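Local coordinates for protein paenibacillus xanthan lyase (Paenibacillus, PDB 6F2P) that probably removes terminal mannosyl residues from the side chains of xanthan by beta-elimination, as a calcium-binding polysaccharide lyase of family 8, at residues S828-Y834 with A846-F850; S837-T841 with S864-T868; V701-Y705 with S869-Y873. All coordinates share one frame; numbering follows the deposited sequence.

Contact 1 (S828-Y834 with A846-F850)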
loop_
_atom_site.group_PDB
_atom_site.type_symbol
_atom_site.label_atom_id
_atom_site.label_comp_id
_atom_site.label_asym_id
_atom_site.label_seq_id
_atom_site.Cartn_x
_atom_site.Cartn_y
_atom_site.Cartn_z
ATOM N N SER A 828 -38.302 13.945 -12.344
ATOM C CA SER A 828 -37.481 15.133 -12.464
ATOM C C SER A 828 -37.701 15.686 -13.859
ATOM O O SER A 828 -37.745 14.930 -14.829
ATOM C CB SER A 828 -36.007 14.778 -12.249
ATOM O OG SER A 828 -35.142 15.863 -12.545
ATOM N N THR A 829 -37.849 17.002 -13.967
ATOM C CA THR A 829 -38.077 17.622 -15.267
ATOM C C THR A 829 -36.828 17.493 -16.140
ATOM O O THR A 829 -36.873 17.722 -17.351
ATOM C CB THR A 829 -38.511 19.097 -15.130
ATOM O OG1 THR A 829 -37.613 19.782 -14.251
ATOM C CG2 THR A 829 -39.924 19.184 -14.557
ATOM N N ASN A 830 -35.720 17.116 -15.503
ATOM C CA ASN A 830 -34.468 16.820 -16.184
ATOM C C ASN A 830 -34.161 15.334 -16.058
ATOM O O ASN A 830 -33.467 14.920 -15.131
ATOM C CB ASN A 830 -33.336 17.633 -15.559
ATOM C CG ASN A 830 -32.093 17.681 -16.428
ATOM O OD1 ASN A 830 -31.854 16.790 -17.246
ATOM N ND2 ASN A 830 -31.289 18.730 -16.251
ATOM N N SER A 831 -34.696 14.540 -16.986
ATOM C CA SER A 831 -34.499 13.091 -16.996
ATOM C C SER A 831 -34.133 12.596 -18.390
ATOM O O SER A 831 -34.939 12.695 -19.316
ATOM C CB SER A 831 -35.768 12.372 -16.529
ATOM O OG SER A 831 -36.104 12.717 -15.197
ATOM N N GLY A 832 -32.929 12.050 -18.536
ATOM C CA GLY A 832 -32.483 11.547 -19.825
ATOM C C GLY A 832 -32.989 10.147 -20.134
ATOM O O GLY A 832 -33.960 9.674 -19.537
ATOM N N ILE A 833 -32.330 9.493 -21.087
ATOM C CA ILE A 833 -32.620 8.106 -21.440
ATOM C C ILE A 833 -31.403 7.256 -21.113
ATOM O O ILE A 833 -30.309 7.513 -21.617
ATOM C CB ILE A 833 -32.916 7.940 -22.944
ATOM C CG1 ILE A 833 -34.130 8.776 -23.353
ATOM C CG2 ILE A 833 -33.113 6.471 -23.287
ATOM C CD1 ILE A 833 -34.458 8.676 -24.814
ATOM N N TYR A 834 -31.590 6.243 -20.275
ATOM C CA TYR A 834 -30.460 5.462 -19.784
ATOM C C TYR A 834 -30.434 4.007 -20.251
ATOM O O TYR A 834 -31.477 3.402 -20.497
ATOM C CB TYR A 834 -30.377 5.565 -18.262
ATOM C CG TYR A 834 -29.837 6.904 -17.809
ATOM C CD1 TYR A 834 -30.671 8.011 -17.684
ATOM C CD2 TYR A 834 -28.486 7.067 -17.533
ATOM C CE1 TYR A 834 -30.173 9.242 -17.285
ATOM C CE2 TYR A 834 -27.977 8.295 -17.136
ATOM C CZ TYR A 834 -28.823 9.377 -17.016
ATOM O OH TYR A 834 -28.311 10.588 -16.616
ATOM N N ALA A 846 -32.737 0.544 -23.797
ATOM C CA ALA A 846 -32.590 1.806 -23.077
ATOM C C ALA A 846 -33.952 2.288 -22.605
ATOM O O ALA A 846 -34.962 2.066 -23.272
ATOM C CB ALA A 846 -31.897 2.865 -23.950
ATOM N N GLN A 847 -33.979 2.936 -21.448
ATOM C CA GLN A 847 -35.236 3.371 -20.865
ATOM C C GLN A 847 -35.307 4.883 -20.824
ATOM O O GLN A 847 -34.445 5.538 -20.237
ATOM C CB GLN A 847 -35.376 2.825 -19.445
ATOM C CG GLN A 847 -35.521 1.318 -19.373
ATOM C CD GLN A 847 -36.970 0.873 -19.412
ATOM O OE1 GLN A 847 -37.890 1.693 -19.378
ATOM N NE2 GLN A 847 -37.179 -0.433 -19.474
ATOM N N ASP A 848 -36.335 5.440 -21.450
ATOM C CA ASP A 848 -36.564 6.872 -21.352
ATOM C C ASP A 848 -37.189 7.162 -19.984
ATOM O O ASP A 848 -38.361 6.836 -19.726
ATOM C CB ASP A 848 -37.422 7.373 -22.524
ATOM C CG ASP A 848 -37.934 8.785 -22.322
ATOM O OD1 ASP A 848 -37.349 9.542 -21.517
ATOM O OD2 ASP A 848 -38.937 9.137 -22.978
ATOM N N MET A 849 -36.381 7.773 -19.119
ATOM C CA MET A 849 -36.735 8.016 -17.727
ATOM C C MET A 849 -37.514 9.314 -17.528
ATOM O O MET A 849 -37.730 9.740 -16.394
ATOM C CB MET A 849 -35.470 8.053 -16.871
ATOM C CG MET A 849 -34.545 6.865 -17.052
ATOM S SD MET A 849 -35.222 5.439 -16.215
ATOM C CE MET A 849 -33.824 4.329 -16.156
ATOM N N PHE A 850 -37.930 9.949 -18.618
ATOM C CA PHE A 850 -38.724 11.170 -18.503
ATOM C C PHE A 850 -40.238 10.905 -18.503
ATOM O O PHE A 850 -40.728 10.018 -19.206
ATOM C CB PHE A 850 -38.365 12.164 -19.614
ATOM C CG PHE A 850 -39.116 13.467 -19.526
ATOM C CD1 PHE A 850 -38.663 14.488 -18.702
ATOM C CD2 PHE A 850 -40.277 13.669 -20.260
ATOM C CE1 PHE A 850 -39.351 15.690 -18.609
ATOM C CE2 PHE A 850 -40.972 14.863 -20.169
ATOM C CZ PHE A 850 -40.507 15.878 -19.342
HETATM O O HOH W 1 -38.849 11.927 -14.636
HETATM O O HOH W 2 -35.325 11.487 -21.497
#
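Ile833 faces Asp848 and Tyr834 faces Gln847 near the open end of an antiparallel beta hairpin, strands 832-838 and 841-848, which forms one margin of a five-stranded sheet in a calcium-binding beta-sandwich. Tyr834 and Gln847 make the hydrogen-bonded pair, with Tyr834 N to Gln847 O at 2.9 Å and Gln847 N to Tyr834 O at 2.7 Å. Past that ladder, Met849 N donates a single bond to Gly832 O.

Tyr834 and Met849 belong to the sandwich interior. The Tyr834 side chain touches Leu877, Thr879 and Leu891, while Met849 meets Phe860 and Met862 of the facing sheet. The two side chains cross at about a right angle. Met849 CG stands beside its own backbone N (chi1 -51°), where it lies 4.1 Å from Tyr834 CD1, and the chain then bends at chi2; an unbranched apolar side chain suits this buried place between Tyr834, Leu891, Phe860 and Met862. On the other face of the hairpin, Ile833 sets its CG1 branch on Asp848 CB, and its CG2 methyl leans over the Gln847 carbonyl towards Ala846 CB.

Beyond the strands, polar groups replace the ladder. Asp848 OD1 accepts from Phe850 N at 3.0 Å, closing an Asx turn; the donor comes from above the carboxylate plane. The same oxygen also takes a hydrogen bond from a water, a double duty for which a carboxylate is well suited. Asp848 OD2 is taken up by Asn883. A second water spans Ser828 N and Met849 O. Ser831 OG, turned beside its own backbone N (chi1 -62°), donates to Ser828 O at 2.8 Å, a side-chain bond across the bend 828-831. Phe850 extends its ring alongside the bend, its edge meeting the backbone: CE1 lies 3.4 Å from Thr829 O, near the ring plane.

Contact 2 (S837-T841 with S864-T868)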
loop_
_atom_site.group_PDB
_atom_site.type_symbol
_atom_site.label_atom_id
_atom_site.label_comp_id
_atom_site.label_asym_id
_atom_site.label_seq_id
_atom_site.Cartn_x
_atom_site.Cartn_y
_atom_site.Cartn_z
ATOM N N SER A 837 -25.955 -1.536 -18.005
ATOM C CA SER A 837 -25.069 -2.643 -18.323
ATOM C C SER A 837 -24.552 -3.231 -17.020
ATOM O O SER A 837 -24.459 -2.533 -16.011
ATOM C CB SER A 837 -23.901 -2.195 -19.212
ATOM O OG SER A 837 -23.043 -1.277 -18.550
ATOM N N ILE A 838 -24.241 -4.521 -17.030
ATOM C CA ILE A 838 -23.637 -5.158 -15.874
ATOM C C ILE A 838 -22.392 -5.858 -16.357
ATOM O O ILE A 838 -22.447 -6.653 -17.294
ATOM C CB ILE A 838 -24.583 -6.185 -15.218
ATOM C CG1 ILE A 838 -25.830 -5.491 -14.669
ATOM C CG2 ILE A 838 -23.872 -6.931 -14.103
ATOM C CD1 ILE A 838 -26.915 -6.443 -14.232
ATOM N N ASN A 839 -21.263 -5.548 -15.730
ATOM C CA ASN A 839 -19.993 -6.170 -16.084
ATOM C C ASN A 839 -19.642 -6.082 -17.572
ATOM O O ASN A 839 -18.984 -6.972 -18.112
ATOM C CB ASN A 839 -19.963 -7.627 -15.611
ATOM C CG ASN A 839 -19.680 -7.747 -14.129
ATOM O OD1 ASN A 839 -19.923 -6.817 -13.358
ATOM N ND2 ASN A 839 -19.140 -8.888 -13.725
ATOM N N GLY A 840 -20.090 -5.012 -18.227
ATOM C CA GLY A 840 -19.771 -4.780 -19.626
ATOM C C GLY A 840 -20.813 -5.292 -20.608
ATOM O O GLY A 840 -20.686 -5.101 -21.820
ATOM N N THR A 841 -21.843 -5.945 -20.080
ATOM C CA THR A 841 -22.933 -6.480 -20.885
ATOM C C THR A 841 -24.174 -5.619 -20.682
ATOM O O THR A 841 -24.642 -5.471 -19.553
ATOM C CB THR A 841 -23.278 -7.919 -20.434
ATOM O OG1 THR A 841 -22.118 -8.754 -20.526
ATOM C CG2 THR A 841 -24.409 -8.504 -21.271
ATOM N N SER A 864 -33.220 -8.616 -17.408
ATOM C CA SER A 864 -32.761 -9.759 -16.636
ATOM C C SER A 864 -31.272 -10.059 -16.855
ATOM O O SER A 864 -30.729 -9.802 -17.932
ATOM C CB SER A 864 -33.611 -10.973 -16.985
ATOM O OG SER A 864 -33.323 -12.051 -16.122
ATOM N N TYR A 865 -30.626 -10.607 -15.827
ATOM C CA TYR A 865 -29.199 -10.899 -15.867
ATOM C C TYR A 865 -28.875 -12.096 -14.988
ATOM O O TYR A 865 -29.458 -12.275 -13.912
ATOM C CB TYR A 865 -28.394 -9.696 -15.385
ATOM C CG TYR A 865 -26.893 -9.806 -15.601
ATOM C CD1 TYR A 865 -26.310 -9.350 -16.775
ATOM C CD2 TYR A 865 -26.061 -10.347 -14.625
ATOM C CE1 TYR A 865 -24.943 -9.438 -16.978
ATOM C CE2 TYR A 865 -24.695 -10.438 -14.818
ATOM C CZ TYR A 865 -24.139 -9.980 -15.999
ATOM O OH TYR A 865 -22.774 -10.058 -16.208
ATOM N N SER A 866 -27.930 -12.912 -15.439
ATOM C CA SER A 866 -27.557 -14.098 -14.686
ATOM C C SER A 866 -26.254 -13.902 -13.910
ATOM O O SER A 866 -25.187 -13.708 -14.497
ATOM C CB SER A 866 -27.469 -15.311 -15.607
ATOM O OG SER A 866 -27.248 -16.486 -14.850
ATOM N N PHE A 867 -26.361 -13.941 -12.584
ATOM C CA PHE A 867 -25.212 -13.798 -11.705
ATOM C C PHE A 867 -24.809 -15.183 -11.241
ATOM O O PHE A 867 -25.433 -15.752 -10.345
ATOM C CB PHE A 867 -25.558 -12.918 -10.509
ATOM C CG PHE A 867 -26.161 -11.589 -10.888
ATOM C CD1 PHE A 867 -27.515 -11.482 -11.198
ATOM C CD2 PHE A 867 -25.375 -10.440 -10.930
ATOM C CE1 PHE A 867 -28.073 -10.257 -11.546
ATOM C CE2 PHE A 867 -25.927 -9.213 -11.277
ATOM C CZ PHE A 867 -27.277 -9.121 -11.584
ATOM N N THR A 868 -23.765 -15.719 -11.868
ATOM C CA THR A 868 -23.383 -17.120 -11.703
ATOM C C THR A 868 -22.766 -17.378 -10.340
ATOM O O THR A 868 -22.941 -18.449 -9.757
ATOM C CB THR A 868 -22.376 -17.543 -12.788
ATOM O OG1 THR A 868 -21.179 -16.764 -12.658
ATOM C CG2 THR A 868 -22.962 -17.322 -14.179
#
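Ile838 closes strand 832-838 at a type I' turn running to Thr841 and faces Tyr865 of strand 857-867 in the opposing sheet, their CA atoms 8.0 Å apart. Reciprocal bonds between the backbones of Ile838 and Thr841 make this a hairpin with a two-residue loop, Asn839 and Gly840. Both loop residues take positive phi, which asparagine tolerates and glycine accepts readily; Asn839 OD1 is held by Leu874 N of the adjoining strand.

The beta-branched Ile838 spreads along one face of the Tyr865 ring. Its CG2 methyl makes a CH-pi contact 3.8 Å from the ring centroid and 20° off the normal, and CD1 reaches the other end of the ring, 3.6 Å from Tyr865 CG. With CG opposite the backbone N (chi1 -170°), Tyr865 carries its phenol toward the turn until OH comes 3.8 Å from Asn839 CB. Thr841 CB lies at the ring edge. Phe867, two residues along the strand, extends the patch: Tyr865 CD2 sits above the centre of its ring, and Phe867 CZ is 3.8 Å from Ile838 CD1. Val843 and Phe875 are further apolar neighbours of Ile838.

Since dispersion and CH-pi forces carry the contact, complementary shape rather than directed polar bonds would fix how this end of the hairpin sits on the facing sheet, with the tyrosine's polar end left near the turn.

Contact 3 (V701-Y705 with S869-Y873)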
loop_
_atom_site.group_PDB
_atom_site.type_symbol
_atom_site.label_atom_id
_atom_site.label_comp_id
_atom_site.label_asym_id
_atom_site.label_seq_id
_atom_site.Cartn_x
_atom_site.Cartn_y
_atom_site.Cartn_z
ATOM N N VAL A 701 -13.595 -1.085 -5.153
ATOM C CA VAL A 701 -14.528 -0.334 -4.308
ATOM C C VAL A 701 -15.642 -1.223 -3.775
ATOM O O VAL A 701 -16.564 -0.749 -3.111
ATOM C CB VAL A 701 -15.182 0.829 -5.064
ATOM C CG1 VAL A 701 -14.129 1.774 -5.610
ATOM C CG2 VAL A 701 -16.050 0.294 -6.172
ATOM N N GLY A 702 -15.558 -2.514 -4.079
ATOM C CA GLY A 702 -16.568 -3.462 -3.652
ATOM C C GLY A 702 -16.021 -4.443 -2.638
ATOM O O GLY A 702 -15.440 -4.044 -1.626
ATOM N N THR A 703 -16.188 -5.730 -2.919
ATOM C CA THR A 703 -15.819 -6.769 -1.971
ATOM C C THR A 703 -14.781 -7.739 -2.521
ATOM O O THR A 703 -14.507 -7.782 -3.726
ATOM C CB THR A 703 -17.054 -7.602 -1.530
ATOM O OG1 THR A 703 -17.740 -8.094 -2.686
ATOM C CG2 THR A 703 -18.029 -6.765 -0.720
ATOM N N ILE A 704 -14.215 -8.525 -1.615
ATOM C CA ILE A 704 -13.448 -9.694 -1.990
ATOM C C ILE A 704 -13.996 -10.887 -1.229
ATOM O O ILE A 704 -13.987 -10.902 0.001
ATOM C CB ILE A 704 -11.968 -9.553 -1.631
ATOM C CG1 ILE A 704 -11.315 -8.421 -2.433
ATOM C CG2 ILE A 704 -11.249 -10.882 -1.867
ATOM C CD1 ILE A 704 -9.887 -8.085 -1.976
ATOM N N TYR A 705 -14.479 -11.887 -1.956
ATOM C CA TYR A 705 -14.938 -13.122 -1.342
ATOM C C TYR A 705 -13.781 -14.108 -1.225
ATOM O O TYR A 705 -13.022 -14.316 -2.175
ATOM C CB TYR A 705 -16.056 -13.740 -2.169
ATOM C CG TYR A 705 -17.428 -13.146 -1.935
ATOM C CD1 TYR A 705 -17.661 -11.788 -2.109
ATOM C CD2 TYR A 705 -18.502 -13.952 -1.578
ATOM C CE1 TYR A 705 -18.919 -11.248 -1.910
ATOM C CE2 TYR A 705 -19.761 -13.418 -1.378
ATOM C CZ TYR A 705 -19.963 -12.070 -1.545
ATOM O OH TYR A 705 -21.210 -11.533 -1.344
ATOM N N SER A 869 -22.048 -16.382 -9.833
ATOM C CA SER A 869 -21.355 -16.486 -8.557
ATOM C C SER A 869 -21.700 -15.282 -7.683
ATOM O O SER A 869 -21.998 -14.199 -8.195
ATOM C CB SER A 869 -19.841 -16.561 -8.785
ATOM O OG SER A 869 -19.396 -15.459 -9.556
ATOM N N PRO A 870 -21.670 -15.466 -6.356
ATOM C CA PRO A 870 -21.973 -14.354 -5.461
ATOM C C PRO A 870 -20.747 -13.459 -5.347
ATOM O O PRO A 870 -19.618 -13.957 -5.299
ATOM C CB PRO A 870 -22.250 -15.053 -4.132
ATOM C CG PRO A 870 -21.398 -16.271 -4.178
ATOM C CD PRO A 870 -21.336 -16.697 -5.618
ATOM N N GLY A 871 -20.970 -12.150 -5.315
ATOM C CA GLY A 871 -19.885 -11.208 -5.185
ATOM C C GLY A 871 -20.291 -9.860 -5.725
ATOM O O GLY A 871 -21.479 -9.596 -5.921
ATOM N N SER A 872 -19.302 -9.010 -5.977
ATOM C CA SER A 872 -19.568 -7.670 -6.473
ATOM C C SER A 872 -19.814 -7.666 -7.979
ATOM O O SER A 872 -19.205 -8.440 -8.724
ATOM C CB SER A 872 -18.414 -6.734 -6.108
ATOM O OG SER A 872 -18.294 -6.613 -4.699
ATOM N N TYR A 873 -20.733 -6.809 -8.413
ATOM C CA TYR A 873 -21.014 -6.624 -9.832
ATOM C C TYR A 873 -21.106 -5.137 -10.138
ATOM O O TYR A 873 -21.578 -4.354 -9.317
ATOM C CB TYR A 873 -22.312 -7.333 -10.234
ATOM C CG TYR A 873 -22.198 -8.842 -10.256
ATOM C CD1 TYR A 873 -22.285 -9.585 -9.085
ATOM C CD2 TYR A 873 -22.004 -9.524 -11.451
ATOM C CE1 TYR A 873 -22.171 -10.954 -9.098
ATOM C CE2 TYR A 873 -21.894 -10.901 -11.476
ATOM C CZ TYR A 873 -21.981 -11.610 -10.297
ATOM O OH TYR A 873 -21.872 -12.984 -10.318
HETATM O O HOH W 3 -16.736 -9.745 -4.826
#
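Thr703 and Ser872 join hydroxyls across the meeting of two beta-sandwiches, OG1 to OG 2.6 Å apart, and either could be the donor. One strand, 703-708, belongs to a sheet of what is probably the family 8 C-terminal beta-sandwich; the other, 871-882, is the middle strand of the five-stranded sheet in the calcium-binding sandwich. The short segments run roughly antiparallel, 141° between directions with axes 6.5 Å apart, yet side chains and water link them in place of a backbone ladder.

Beside the hydroxyl pair, the Tyr705 ring lies flat against the 870-871 peptide region. Gly871 CA comes within 3.4 Å of Tyr705 CE1, over the ring face, and Pro870 O stands above the ring centre. Glycine suits position 871 because at a phi of 157° a CB would jam against the carbonyl O of Pro870. At Gly702 the reason is the neighbour: a CB there would clash with Ser872 OG, which lies 3.7 Å from Gly702 CA.

A water completes the first shell, accepting from Ser872 N at 2.9 Å and bonding Thr703 OG1 at 2.9 Å. With chi1 at 53°, Thr703 OG1 is turned toward Ser872, where it meets both Ser872 OG and the water. Ser872 N is available for the water since the residues flanking it, Gly871 and Tyr873, make the backbone bonds to strand 806-813.

Farther out, Asp812 OD1 of that strand bonds Tyr705 OH and tethers the far end of the ring, while Asn675 OD1 grips Tyr705 N. Asn700 accepts from Gly702 N through OD1 and donates to Thr703 O through ND2, and Arg676 packs against Ser872. At the outer margin of the tyrosine, Pro870 adds a rigid apolar patch, its CB 4.1 Å from Tyr705 CE2.

Overall arrangement
Contacts 1 and 2 use the same hairpin at its two ends, their centres 22 Å apart: contact 1 ties its strands to each other by backbone bonds, an Asx turn and water, whereas contact 2 lays its turn on the facing sheet through apolar and aromatic surfaces. Both are partly buried. Contact 3 is buried, although it lies between two sandwiches, and relies on hydroxyls, a water and an aromatic face. Strand 871-882 neighbours the hairpin in its sheet, and contacts 2 and 3 touch directly, Phe867 meeting Tyr873 edge-to-face. Along the chain, contacts 1 and 2 are both nested inside the long loop closed by contact 3.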